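Local coordinates for NanS-p (Escherichia phage vB_EcoP_24B, PDB 6YP6), which probably binds carbohydrate, as a beta-rich chain of a carbohydrate esterase from a Shiga toxin-encoding bacteriophage, at residues F92-S97 with I212-N217. Numbering follows the deposited sequence.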
loop_
_atom_site.group_PDB
_atom_site.type_symbol
_atom_site.label_atom_id
_atom_site.label_comp_id
_atom_site.label_asym_id
_atom_site.label_seq_id
_atom_site.Cartn_x
_atom_site.Cartn_y
_atom_site.Cartn_z
ATOM N N PHE A 92 -3.398 0.054 1.137
ATOM C CA PHE A 92 -3.155 -0.627 -0.130
ATOM C C PHE A 92 -4.042 -1.866 -0.167
ATOM O O PHE A 92 -3.881 -2.769 0.659
ATOM C CB PHE A 92 -1.688 -1.094 -0.227
ATOM C CG PHE A 92 -0.700 0.029 -0.172
ATOM C CD1 PHE A 92 -0.304 0.559 1.048
ATOM C CD2 PHE A 92 -0.171 0.579 -1.330
ATOM C CE1 PHE A 92 0.597 1.623 1.102
ATOM C CE2 PHE A 92 0.719 1.653 -1.271
ATOM C CZ PHE A 92 1.105 2.158 -0.053
ATOM N N TYR A 93 -4.969 -1.914 -1.125
ATOM C CA TYR A 93 -5.848 -3.055 -1.316
ATOM C C TYR A 93 -5.654 -3.597 -2.723
ATOM O O TYR A 93 -5.716 -2.845 -3.703
ATOM C CB TYR A 93 -7.322 -2.677 -1.166
ATOM C CG TYR A 93 -7.675 -1.998 0.094
ATOM C CD1 TYR A 93 -7.573 -2.650 1.299
ATOM C CD2 TYR A 93 -8.140 -0.680 0.079
ATOM C CE1 TYR A 93 -7.909 -1.991 2.485
ATOM C CE2 TYR A 93 -8.482 -0.028 1.236
ATOM C CZ TYR A 93 -8.356 -0.689 2.431
ATOM O OH TYR A 93 -8.720 -0.026 3.591
ATOM N N TRP A 94 -5.479 -4.907 -2.835
ATOM C CA TRP A 94 -5.344 -5.564 -4.137
ATOM C C TRP A 94 -6.218 -6.815 -4.133
ATOM O O TRP A 94 -5.719 -7.940 -3.952
ATOM C CB TRP A 94 -3.889 -5.887 -4.454
ATOM C CG TRP A 94 -3.628 -6.426 -5.826
ATOM C CD1 TRP A 94 -4.519 -6.650 -6.849
ATOM C CD2 TRP A 94 -2.354 -6.843 -6.306
ATOM N NE1 TRP A 94 -3.866 -7.184 -7.925
ATOM C CE2 TRP A 94 -2.535 -7.311 -7.620
ATOM C CE3 TRP A 94 -1.073 -6.868 -5.745
ATOM C CZ2 TRP A 94 -1.481 -7.800 -8.380
ATOM C CZ3 TRP A 94 -0.034 -7.346 -6.499
ATOM C CH2 TRP A 94 -0.238 -7.807 -7.804
ATOM N N PRO A 95 -7.525 -6.650 -4.314
ATOM C CA PRO A 95 -8.407 -7.809 -4.468
ATOM C C PRO A 95 -8.111 -8.464 -5.806
ATOM O O PRO A 95 -7.808 -7.779 -6.783
ATOM C CB PRO A 95 -9.817 -7.200 -4.437
ATOM C CG PRO A 95 -9.651 -5.724 -4.605
ATOM C CD PRO A 95 -8.228 -5.363 -4.502
ATOM N N VAL A 96 -8.202 -9.793 -5.857
ATOM C CA VAL A 96 -7.959 -10.528 -7.090
ATOM C C VAL A 96 -9.175 -11.384 -7.422
ATOM O O VAL A 96 -9.873 -11.891 -6.538
ATOM C CB VAL A 96 -6.650 -11.346 -7.045
ATOM C CG1 VAL A 96 -5.467 -10.394 -6.933
ATOM C CG2 VAL A 96 -6.633 -12.349 -5.911
ATOM N N SER A 97 -9.428 -11.541 -8.727
ATOM C CA SER A 97 -10.623 -12.236 -9.191
ATOM C C SER A 97 -10.473 -13.751 -9.166
ATOM O O SER A 97 -11.478 -14.453 -9.269
ATOM C CB SER A 97 -10.970 -11.792 -10.611
ATOM O OG SER A 97 -9.887 -12.051 -11.475
ATOM N N ILE A 212 5.491 4.074 -5.969
ATOM C CA ILE A 212 4.722 2.869 -5.664
ATOM C C ILE A 212 5.040 1.893 -6.784
ATOM O O ILE A 212 5.039 2.289 -7.952
ATOM C CB ILE A 212 3.202 3.132 -5.680
ATOM C CG1 ILE A 212 2.805 4.206 -4.674
ATOM C CG2 ILE A 212 2.421 1.838 -5.421
ATOM C CD1 ILE A 212 1.419 4.755 -4.894
ATOM N N ALA A 213 5.298 0.631 -6.463
ATOM C CA ALA A 213 5.542 -0.323 -7.535
ATOM C C ALA A 213 5.180 -1.734 -7.106
ATOM O O ALA A 213 5.197 -2.065 -5.918
ATOM C CB ALA A 213 7.005 -0.315 -7.999
ATOM N N VAL A 214 4.868 -2.566 -8.094
ATOM C CA VAL A 214 4.862 -4.011 -7.926
ATOM C C VAL A 214 5.862 -4.563 -8.920
ATOM O O VAL A 214 5.795 -4.241 -10.113
ATOM C CB VAL A 214 3.468 -4.632 -8.113
ATOM C CG1 VAL A 214 3.547 -6.138 -7.909
ATOM C CG2 VAL A 214 2.469 -4.010 -7.150
ATOM N N GLU A 215 6.794 -5.367 -8.429
ATOM C CA GLU A 215 7.831 -5.980 -9.246
ATOM C C GLU A 215 7.739 -7.489 -9.088
ATOM O O GLU A 215 7.358 -7.994 -8.023
ATOM C CB GLU A 215 9.210 -5.460 -8.825
ATOM C CG GLU A 215 9.409 -3.990 -9.190
ATOM C CD GLU A 215 10.616 -3.334 -8.543
ATOM O OE1 GLU A 215 11.063 -3.770 -7.455
ATOM O OE2 GLU A 215 11.119 -2.355 -9.134
ATOM N N VAL A 216 8.058 -8.200 -10.166
ATOM C CA VAL A 216 7.985 -9.652 -10.212
ATOM C C VAL A 216 9.364 -10.168 -10.584
ATOM O O VAL A 216 9.996 -9.668 -11.523
ATOM C CB VAL A 216 6.915 -10.127 -11.213
ATOM C CG1 VAL A 216 6.854 -11.627 -11.256
ATOM C CG2 VAL A 216 5.550 -9.541 -10.819
ATOM N N ASN A 217 9.844 -11.151 -9.836
ATOM C CA ASN A 217 11.152 -11.712 -10.130
ATOM C C ASN A 217 11.181 -12.297 -11.540
ATOM O O ASN A 217 10.190 -12.843 -12.020
ATOM C CB ASN A 217 11.487 -12.795 -9.112
ATOM C CG ASN A 217 11.659 -12.246 -7.716
ATOM O OD1 ASN A 217 12.082 -11.110 -7.529
ATOM N ND2 ASN A 217 11.336 -13.061 -6.725
#
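Trp94 reaches across the protein interior to Val214, its six-membered ring ending 4.0 Å from the valine, measured from CZ3 to CG1. From the backbone, CB is directed toward segment 212-217, in the facing sheet, and CG stands anti to the backbone N (chi1 -174°), which extends the indole across the gap between the sheets. Beyond CG the ring system divides. On its five-membered side CD1 leads to NE1, the indole's one polar atom, hydrogen-bonded to the carbonyl O of Gly61, which satisfies the N-H inside the protein and probably helps fix the rotation of the ring. On the other side the purely hydrocarbon part runs from CD2 through CE3 to CZ3 and CH2 and meets Val214: CH2 lies 4.1 Å from CG1 of that residue, and the methyl is shared almost equally by CZ3 and CH2, meeting the ring at a slant. Tryptophan suits this place because it is long enough to span the gap while bringing its own hydrogen-bond donor; valine, short and branched at CB, offers a compact methyl to receive it.

Two residues back along each strand a looser pair repeats the theme, consistent with the alternation of side chains along a strand. Phe92 CE2 and Ile212 CG2 are 4.5 Å apart, the isoleucine methyl standing at the edge of the phenyl ring, near its plane. All four side chains are buried, and the surfaces that meet are hydrocarbon; the CA atoms of Trp94 and Val214 lie 11.0 Å apart, a spacing bridged by side chains and not by paired backbones.

Strand 88-95 lies between strands 193-197 and 113-121 in one antiparallel sheet, and strand 207-216 belongs to another; the contact packs the two together in the manner of a beta-sandwich, where Leu5 of strand 3-9 touches both Trp94 and Val214, and Cys75 of strand 71-79 touches both Phe92 and Ile212.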